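Side-chain contacts in cocosin 1 acidic chain (Cocos nucifera, PDB 5WPW), which acts as a seed storage protein, a nutrient reservoir built as a hexameric 11S globulin of the cupin superfamily: residues D25-D28 with Q33-C36; A288-L293 with Y312-R317; V320-A323 with T329-D332; M384-L389 with R402-R407. The protein carries 2 engineered substitutions. One frame throughout, in Å; residues are numbered along the deposited sequence.

Interaction 1: D25-D28 with Q33-C36; sequences DYFD and QFRC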
# COMPACT_ATOMS: atom_id res chain seq x y z
N ASP A 25 -4.71 12.87 -37.47
CA ASP A 25 -4.06 11.78 -38.20
C ASP A 25 -4.11 10.54 -37.33
O ASP A 25 -3.75 10.59 -36.16
CB ASP A 25 -2.60 12.12 -38.50
CG ASP A 25 -2.46 13.37 -39.31
OD1 ASP A 25 -3.41 13.67 -40.07
OD2 ASP A 25 -1.44 14.07 -39.18
N TYR A 26 -4.58 9.43 -37.89
CA TYR A 26 -4.68 8.19 -37.13
C TYR A 26 -3.63 7.19 -37.63
O TYR A 26 -3.59 6.87 -38.82
CB TYR A 26 -6.08 7.58 -37.22
CG TYR A 26 -7.21 8.48 -36.74
CD1 TYR A 26 -7.71 9.49 -37.56
CD2 TYR A 26 -7.81 8.29 -35.50
CE1 TYR A 26 -8.76 10.31 -37.14
CE2 TYR A 26 -8.86 9.11 -35.06
CZ TYR A 26 -9.33 10.12 -35.90
OH TYR A 26 -10.38 10.95 -35.51
N PHE A 27 -2.78 6.71 -36.72
CA PHE A 27 -2.00 5.52 -37.04
C PHE A 27 -2.91 4.30 -36.95
O PHE A 27 -3.95 4.33 -36.28
CB PHE A 27 -0.81 5.36 -36.10
CG PHE A 27 0.19 6.48 -36.16
CD1 PHE A 27 -0.09 7.71 -35.60
CD2 PHE A 27 1.44 6.29 -36.76
CE1 PHE A 27 0.84 8.74 -35.65
CE2 PHE A 27 2.38 7.30 -36.80
CZ PHE A 27 2.07 8.54 -36.24
N ASP A 28 -2.54 3.22 -37.64
CA ASP A 28 -3.43 2.07 -37.77
C ASP A 28 -3.28 1.15 -36.56
O ASP A 28 -2.30 0.41 -36.46
CB ASP A 28 -3.17 1.31 -39.07
CG ASP A 28 -4.09 0.10 -39.22
OD1 ASP A 28 -5.12 0.03 -38.52
OD2 ASP A 28 -3.77 -0.79 -40.03
N GLN A 33 2.25 -4.24 -35.13
CA GLN A 33 3.11 -3.63 -34.12
C GLN A 33 2.29 -2.89 -33.06
O GLN A 33 2.62 -2.95 -31.86
CB GLN A 33 4.11 -2.71 -34.80
CG GLN A 33 4.69 -3.40 -36.01
CD GLN A 33 5.69 -2.56 -36.75
OE1 GLN A 33 6.85 -2.46 -36.35
NE2 GLN A 33 5.26 -1.97 -37.86
N PHE A 34 1.23 -2.19 -33.48
CA PHE A 34 0.29 -1.59 -32.53
C PHE A 34 -0.47 -2.66 -31.77
O PHE A 34 -0.71 -2.53 -30.56
CB PHE A 34 -0.68 -0.69 -33.28
CG PHE A 34 -0.19 0.69 -33.46
CD1 PHE A 34 -0.07 1.53 -32.37
CD2 PHE A 34 0.17 1.16 -34.70
CE1 PHE A 34 0.39 2.81 -32.51
CE2 PHE A 34 0.63 2.44 -34.85
CZ PHE A 34 0.74 3.26 -33.76
N ARG A 35 -0.87 -3.73 -32.46
CA ARG A 35 -1.52 -4.83 -31.77
C ARG A 35 -0.57 -5.54 -30.81
O ARG A 35 -0.99 -5.99 -29.75
CB ARG A 35 -2.12 -5.80 -32.79
CG ARG A 35 -3.53 -5.41 -33.25
CD ARG A 35 -4.22 -6.52 -34.05
NE ARG A 35 -3.55 -6.75 -35.33
CZ ARG A 35 -4.16 -7.23 -36.42
NH1 ARG A 35 -5.45 -7.53 -36.39
NH2 ARG A 35 -3.46 -7.41 -37.54
N CYS A 36 0.72 -5.62 -31.14
CA CYS A 36 1.64 -6.21 -30.18
C CYS A 36 1.82 -5.30 -28.98
O CYS A 36 1.85 -5.77 -27.84
CB CYS A 36 3.00 -6.51 -30.83
SG CYS A 36 4.35 -6.92 -29.64
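Phe27 and Phe34 meet where the short helix 32-37 packs against the residues that follow Tyr26 of strand 22-26, in the first cupin domain. In both residues CG stands anti to the carbonyl carbon, beside the backbone N (chi1 -62° in Phe27, -87° in Phe34). The rings cross obliquely, and the closest approach involves the root of one side chain and the outer end of the other. Phe27 directs its CB at the helix and then carries its ring off elsewhere. The ring of Phe34 comes in with its far end against that root: Phe34 CE2 lies 3.5 Å from Phe27 CB, and Phe34 CZ sits at the same distance from it. Phe27 CG is the next atom reached, 4.1 Å from Phe34 CZ, so the methylene group is the main apolar surface that Phe34 finds on this segment.

Other side chains complete the packing. Thr41 and Leu340 touch both phenylalanines, and Leu11 and Val39 add to the surroundings of Phe34; since Leu340 comes from a strand of the second cupin domain, the pair lies where the two domains meet. The helix is tied down further along by the disulfide between Cys36 and Cys3. Between strand and helix the chain turns at Asp28, whose OD1 accepts a hydrogen bond from Asp30 N, as in an Asx turn. The carboxylate therefore faces its own loop, while the backbone of the same residue approaches the ring: Asp28 O lies 3.1 Å from Phe34 CD2.

Interaction 2: A288-L293 with Y312-R317; sequences AERVVL and YCTGGR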
# COMPACT_ATOMS: atom_id res chain seq x y z
N ALA A 288 7.00 8.31 -19.82
CA ALA A 288 7.47 8.97 -21.03
C ALA A 288 8.95 9.30 -20.88
O ALA A 288 9.51 9.30 -19.78
CB ALA A 288 6.66 10.25 -21.33
N GLU A 289 9.57 9.61 -22.02
CA GLU A 289 10.99 9.91 -22.07
C GLU A 289 11.22 10.88 -23.22
O GLU A 289 10.69 10.67 -24.31
CB GLU A 289 11.79 8.63 -22.27
CG GLU A 289 13.27 8.80 -22.33
CD GLU A 289 14.01 7.48 -22.20
OE1 GLU A 289 14.07 6.70 -23.20
OE2 GLU A 289 14.52 7.22 -21.11
N ARG A 290 11.96 11.95 -22.98
CA ARG A 290 12.40 12.87 -24.03
C ARG A 290 13.90 12.66 -24.23
O ARG A 290 14.66 12.81 -23.27
CB ARG A 290 12.06 14.31 -23.65
CG ARG A 290 12.74 15.37 -24.52
CD ARG A 290 12.37 15.19 -25.96
NE ARG A 290 12.40 16.44 -26.72
CZ ARG A 290 12.11 16.53 -28.01
NH1 ARG A 290 11.79 15.43 -28.68
NH2 ARG A 290 12.16 17.70 -28.63
N VAL A 291 14.29 12.22 -25.43
CA VAL A 291 15.69 11.98 -25.79
C VAL A 291 16.09 13.01 -26.83
O VAL A 291 15.43 13.15 -27.86
CB VAL A 291 15.90 10.55 -26.33
CG1 VAL A 291 17.35 10.32 -26.70
CG2 VAL A 291 15.43 9.52 -25.32
N VAL A 292 17.18 13.73 -26.57
CA VAL A 292 17.72 14.70 -27.53
C VAL A 292 19.20 14.37 -27.70
O VAL A 292 19.98 14.54 -26.76
CB VAL A 292 17.54 16.15 -27.07
CG1 VAL A 292 18.40 17.10 -27.97
CG2 VAL A 292 16.06 16.56 -27.08
N LEU A 293 19.57 13.86 -28.87
CA LEU A 293 20.92 13.43 -29.19
C LEU A 293 21.58 14.50 -30.06
O LEU A 293 20.99 14.95 -31.05
CB LEU A 293 20.90 12.11 -29.95
CG LEU A 293 20.70 10.82 -29.16
CD1 LEU A 293 20.64 9.65 -30.12
CD2 LEU A 293 21.85 10.64 -28.19
N TYR A 312 8.49 8.23 -31.15
CA TYR A 312 8.05 9.19 -32.17
C TYR A 312 9.15 10.22 -32.37
O TYR A 312 9.56 10.88 -31.41
CB TYR A 312 6.75 9.88 -31.75
CG TYR A 312 6.26 10.91 -32.73
CD1 TYR A 312 5.63 10.52 -33.90
CD2 TYR A 312 6.43 12.27 -32.49
CE1 TYR A 312 5.18 11.45 -34.81
CE2 TYR A 312 5.98 13.21 -33.41
CZ TYR A 312 5.34 12.79 -34.56
OH TYR A 312 4.89 13.69 -35.48
N CYS A 313 9.61 10.40 -33.61
CA CYS A 313 10.70 11.34 -33.87
C CYS A 313 10.13 12.74 -34.11
O CYS A 313 9.28 12.94 -34.98
CB CYS A 313 11.55 10.89 -35.04
SG CYS A 313 12.80 12.13 -35.51
N THR A 314 10.54 13.69 -33.27
CA THR A 314 10.08 15.07 -33.34
C THR A 314 11.01 15.97 -34.16
O THR A 314 10.65 17.11 -34.43
CB THR A 314 9.95 15.67 -31.93
OG1 THR A 314 11.23 15.73 -31.30
CG2 THR A 314 8.99 14.82 -31.05
N GLY A 315 12.17 15.49 -34.55
CA GLY A 315 13.12 16.33 -35.27
C GLY A 315 14.40 15.58 -35.57
O GLY A 315 14.67 14.51 -35.00
N GLY A 316 15.17 16.15 -36.48
CA GLY A 316 16.42 15.49 -36.79
C GLY A 316 16.24 14.20 -37.56
O GLY A 316 15.21 13.92 -38.17
N ARG A 317 17.29 13.38 -37.51
CA ARG A 317 17.38 12.13 -38.24
C ARG A 317 18.32 11.22 -37.48
O ARG A 317 19.34 11.69 -36.96
CB ARG A 317 17.94 12.31 -39.66
CG ARG A 317 17.05 13.06 -40.63
CD ARG A 317 17.79 13.35 -41.94
NE ARG A 317 16.89 13.95 -42.92
CZ ARG A 317 15.99 13.26 -43.61
NH1 ARG A 317 15.86 11.95 -43.44
NH2 ARG A 317 15.20 13.90 -44.48
O HOH W 1 12.40 17.97 -31.70
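A polar link between Arg290 and Thr314 crosses part of the antiparallel sheet of the second cupin domain, joining strands 287-293 and 309-314 across strand 357-364, which runs between them. The backbones are too far apart to pair directly, and Arg290 bridges the gap with its side chain. A bend at chi2 (58°) in an otherwise extended chain turns the side chain across the middle strand, where it packs on Gln359. The guanidinium edge then meets the threonine hydroxyl: Arg290 NH1 donates to Thr314 OG1 at 2.7 Å, almost perfectly straight at 175°, with the oxygen lying in the guanidinium plane. NH1 also donates to the carbonyl of Leu360, so the guanidinium is held both by the intervening strand and by the one beyond it.

Thr314 OG1 stands between its own backbone N and carbonyl carbon (chi1 64°), facing the arginine. One water closes a small ring beside the direct bond, 3.1 Å from Arg290 NH2, from which it accepts, and 2.6 Å from Thr314 OG1. A weak hydrogen bond also connects this hydroxyl with Gln359 O. Tyr64 of the first cupin domain and Arg269 of the adjoining strand pack against Arg290 as well. Just beyond the threonine, Gly315 N makes a weak hydrogen bond to Cys313 SG at 3.6 Å. Here the chain turns a corner at Gly315 and Gly316, with Thr314 and Gly315 both opposite Gln359, the signature of a classic beta bulge.

Interaction 3: V320-A323 with T329-D332; sequences VEVA and TVFD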
# COMPACT_ATOMS: atom_id res chain seq x y z
N VAL A 320 18.28 3.77 -36.18
CA VAL A 320 17.84 2.86 -35.12
C VAL A 320 18.05 1.43 -35.58
O VAL A 320 17.63 1.06 -36.69
CB VAL A 320 16.36 3.09 -34.74
CG1 VAL A 320 15.99 2.23 -33.51
CG2 VAL A 320 16.10 4.54 -34.48
N GLU A 321 18.68 0.62 -34.74
CA GLU A 321 18.74 -0.81 -34.96
C GLU A 321 18.08 -1.52 -33.79
O GLU A 321 18.34 -1.19 -32.63
CB GLU A 321 20.17 -1.27 -35.11
CG GLU A 321 20.80 -0.69 -36.36
CD GLU A 321 22.21 -1.17 -36.52
OE1 GLU A 321 23.10 -0.34 -36.78
OE2 GLU A 321 22.42 -2.39 -36.38
N VAL A 322 17.23 -2.49 -34.09
CA VAL A 322 16.52 -3.27 -33.09
C VAL A 322 16.79 -4.75 -33.35
O VAL A 322 16.73 -5.20 -34.50
CB VAL A 322 15.01 -2.95 -33.12
CG1 VAL A 322 14.27 -3.79 -32.05
CG2 VAL A 322 14.79 -1.48 -32.91
N ALA A 323 17.10 -5.50 -32.29
CA ALA A 323 17.38 -6.93 -32.34
C ALA A 323 16.38 -7.69 -31.46
O ALA A 323 16.01 -7.21 -30.38
CB ALA A 323 18.80 -7.24 -31.86
N THR A 329 18.10 -9.10 -36.87
CA THR A 329 17.89 -7.66 -37.00
C THR A 329 16.45 -7.44 -37.45
O THR A 329 16.10 -7.76 -38.58
CB THR A 329 18.85 -7.05 -38.02
OG1 THR A 329 20.20 -7.39 -37.68
CG2 THR A 329 18.71 -5.55 -38.02
N VAL A 330 15.61 -6.91 -36.57
CA VAL A 330 14.21 -6.69 -36.94
C VAL A 330 13.94 -5.26 -37.38
O VAL A 330 12.84 -4.97 -37.89
CB VAL A 330 13.26 -7.11 -35.80
CG1 VAL A 330 13.41 -8.60 -35.55
CG2 VAL A 330 13.57 -6.33 -34.52
N PHE A 331 14.90 -4.35 -37.21
CA PHE A 331 14.83 -3.02 -37.78
C PHE A 331 16.25 -2.51 -37.94
O PHE A 331 17.11 -2.76 -37.10
CB PHE A 331 14.00 -2.06 -36.92
CG PHE A 331 13.70 -0.74 -37.59
CD1 PHE A 331 12.75 -0.66 -38.60
CD2 PHE A 331 14.37 0.41 -37.22
CE1 PHE A 331 12.48 0.56 -39.22
CE2 PHE A 331 14.10 1.63 -37.84
CZ PHE A 331 13.15 1.69 -38.85
N ASP A 332 16.48 -1.79 -39.04
CA ASP A 332 17.78 -1.20 -39.31
C ASP A 332 17.50 -0.09 -40.33
O ASP A 332 17.57 -0.32 -41.53
CB ASP A 332 18.77 -2.22 -39.83
CG ASP A 332 20.18 -1.68 -39.94
OD1 ASP A 332 20.37 -0.44 -40.01
OD2 ASP A 332 21.12 -2.51 -39.96
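The first torsion of Val322 (chi1 -180°) places CG1 opposite the backbone N, while Val330 has CG2 wedged between its own N and carbonyl carbon; the two methyls meet, Val322 CG1 to Val330 CG2, at 3.6 Å. Phe331, with chi1 at -170°, sends its ring along the partner strand to Val320, where Phe331 CE2 comes 4.1 Å from Val320 CB. Leu341 touches both Val320 and Phe331 on this face.

On the opposite face Glu321 and Asp332 lie side by side and point the same way, their carboxylates stacked with planes 8° apart. Glu321 OE2 and Asp332 OD2 are 3.8 Å from each other, a closeness that would tend to be unfavourable, but each group has an outside partner: Ser184 N of the third subunit donates to Glu321 OE2, and Arg319 forms a salt bridge with Asp332 OD1.

The backbones pair through Val322 N and Phe331 O at 3.0 Å. In return Val322 O takes a bond from Val330 N at 2.9 Å and a weaker one from Phe331 N at 3.4 Å. Two residues facing one make a classic beta bulge, here in the hairpin of strands 317-323 and 329-336 of the second cupin domain.

Interaction 4: M384-L389 with R402-R407; sequences MPVEVL and RVKLTR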
# COMPACT_ATOMS: atom_id res chain seq x y z
N MET A 384 29.02 -8.22 -14.74
CA MET A 384 29.38 -9.62 -14.84
C MET A 384 30.88 -9.81 -14.62
O MET A 384 31.68 -8.96 -15.02
CB MET A 384 28.99 -10.17 -16.22
CG MET A 384 27.52 -10.63 -16.27
SD MET A 384 27.08 -11.09 -17.94
CE MET A 384 25.32 -10.60 -17.85
N PRO A 385 31.27 -10.90 -13.97
CA PRO A 385 32.70 -11.17 -13.77
C PRO A 385 33.44 -11.30 -15.10
O PRO A 385 32.92 -11.88 -16.06
CB PRO A 385 32.71 -12.49 -13.00
CG PRO A 385 31.34 -12.55 -12.32
CD PRO A 385 30.41 -11.90 -13.30
N VAL A 386 34.67 -10.78 -15.14
CA VAL A 386 35.45 -10.88 -16.37
C VAL A 386 35.46 -12.31 -16.89
O VAL A 386 35.33 -12.54 -18.10
CB VAL A 386 36.88 -10.34 -16.16
CG1 VAL A 386 36.84 -8.89 -15.74
CG2 VAL A 386 37.63 -11.17 -15.12
N GLU A 387 35.56 -13.31 -16.00
CA GLU A 387 35.74 -14.68 -16.49
C GLU A 387 34.46 -15.25 -17.05
O GLU A 387 34.51 -16.08 -17.96
CB GLU A 387 36.30 -15.59 -15.39
CG GLU A 387 37.69 -15.15 -14.89
CD GLU A 387 38.64 -16.30 -14.51
OE1 GLU A 387 39.84 -16.03 -14.39
OE2 GLU A 387 38.19 -17.45 -14.33
N VAL A 388 33.30 -14.80 -16.55
CA VAL A 388 32.04 -15.12 -17.21
C VAL A 388 32.03 -14.59 -18.64
O VAL A 388 31.60 -15.29 -19.57
CB VAL A 388 30.86 -14.57 -16.38
CG1 VAL A 388 29.56 -14.64 -17.18
CG2 VAL A 388 30.76 -15.29 -15.04
N LEU A 389 32.49 -13.36 -18.83
CA LEU A 389 32.55 -12.81 -20.18
C LEU A 389 33.59 -13.53 -21.03
O LEU A 389 33.37 -13.78 -22.23
CB LEU A 389 32.88 -11.32 -20.13
CG LEU A 389 31.92 -10.36 -19.42
CD1 LEU A 389 32.53 -8.99 -19.36
CD2 LEU A 389 30.60 -10.31 -20.10
N ARG A 402 38.29 -5.00 -22.26
CA ARG A 402 38.00 -3.92 -23.19
C ARG A 402 36.50 -3.82 -23.45
O ARG A 402 35.95 -2.72 -23.53
CB ARG A 402 38.76 -4.13 -24.50
CG ARG A 402 40.16 -3.53 -24.48
CD ARG A 402 41.16 -4.44 -25.17
NE ARG A 402 40.94 -4.54 -26.60
CZ ARG A 402 41.30 -5.59 -27.34
NH1 ARG A 402 41.91 -6.63 -26.76
NH2 ARG A 402 41.05 -5.61 -28.64
N VAL A 403 35.83 -4.96 -23.58
CA VAL A 403 34.39 -4.95 -23.75
C VAL A 403 33.71 -4.34 -22.53
O VAL A 403 32.73 -3.60 -22.64
CB VAL A 403 33.88 -6.38 -24.04
CG1 VAL A 403 32.41 -6.53 -23.70
CG2 VAL A 403 34.15 -6.77 -25.48
N LYS A 404 34.27 -4.61 -21.34
CA LYS A 404 33.63 -4.25 -20.08
C LYS A 404 33.95 -2.83 -19.63
O LYS A 404 33.07 -2.12 -19.13
CB LYS A 404 34.04 -5.28 -19.02
CG LYS A 404 33.67 -4.97 -17.61
CD LYS A 404 33.68 -6.27 -16.82
CE LYS A 404 33.55 -6.01 -15.34
NZ LYS A 404 33.58 -7.29 -14.59
N LEU A 405 35.19 -2.36 -19.84
CA LEU A 405 35.62 -1.12 -19.22
C LEU A 405 35.80 0.04 -20.19
O LEU A 405 35.94 1.17 -19.72
CB LEU A 405 36.93 -1.36 -18.46
CG LEU A 405 36.77 -2.46 -17.40
CD1 LEU A 405 38.06 -2.71 -16.65
CD2 LEU A 405 35.65 -2.10 -16.43
N THR A 406 35.76 -0.19 -21.50
CA THR A 406 36.01 0.91 -22.42
C THR A 406 34.97 2.02 -22.26
O THR A 406 35.32 3.20 -22.24
CB THR A 406 36.03 0.43 -23.87
OG1 THR A 406 37.12 -0.50 -24.06
CG2 THR A 406 36.24 1.61 -24.79
N ARG A 407 33.69 1.65 -22.11
CA ARG A 407 32.61 2.59 -21.85
C ARG A 407 32.12 2.54 -20.41
O ARG A 407 31.08 3.13 -20.10
CB ARG A 407 31.43 2.31 -22.78
CG ARG A 407 31.73 2.52 -24.22
CD ARG A 407 31.55 3.95 -24.59
NE ARG A 407 31.03 4.04 -25.94
CZ ARG A 407 31.24 5.07 -26.73
NH1 ARG A 407 31.95 6.10 -26.30
NH2 ARG A 407 30.73 5.09 -27.96
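Lys404 of helix 397-405 reaches across to the start of helix 386-393, linking a pair of helices inserted between strands 371-373 and 413-414 of the second cupin domain's sheet. Its CG leaves opposite the backbone N (chi1 171°), and the chain is extended from there to the amine. At the root, Lys404 CB rests against the methyl Leu389 CD1 at 4.0 Å, and CD touches the same methyl at 3.9 Å, so Leu389 CD1 bears on the aliphatic part of the lysine, the two side chains crossing at about a right angle. From CD onward the surroundings become polar: CE is 3.5 Å from Met384 O, and NZ donates to that carbonyl at 2.6 Å. The C=O...N angle is 151°, with the donor tilted 24° from the carbonyl plane.

Met384 directly precedes Pro385, the N-cap residue of helix 386-393, so the amine grips the backbone just ahead of the helix. Lys404 NZ also donates to Glu103 O of the third subunit, with a long, weak ion pair to Asp102 of that subunit besides. The buried charge is thus held between two chains. Pro385 packs on His104 of the same neighbour, and Val386 meets the amine with one methyl, Val386 CG1 lying 3.8 Å from Lys404 NZ.

Overall arrangement
The four contacts follow one another along the chain without interleaving. Interaction 1 belongs to the first cupin domain; interactions 2 and 3 lie in the second and adjoin in sequence, strand 309-314 leading through a corner into strand 317-323, with centres about 17 Å apart. Although they are in different domains, interactions 1 and 2 approach to about 4 Å at their nearest atoms without touching; interactions 1 and 3 are about 19 Å apart between centres and about 7 Å at their nearest atoms. Interaction 4 stands apart, its centre about 40 Å from that of interaction 1 and about 24 Å from that of interaction 3. Interactions 3 and 4 both touch the third subunit, tying them to the hexamer.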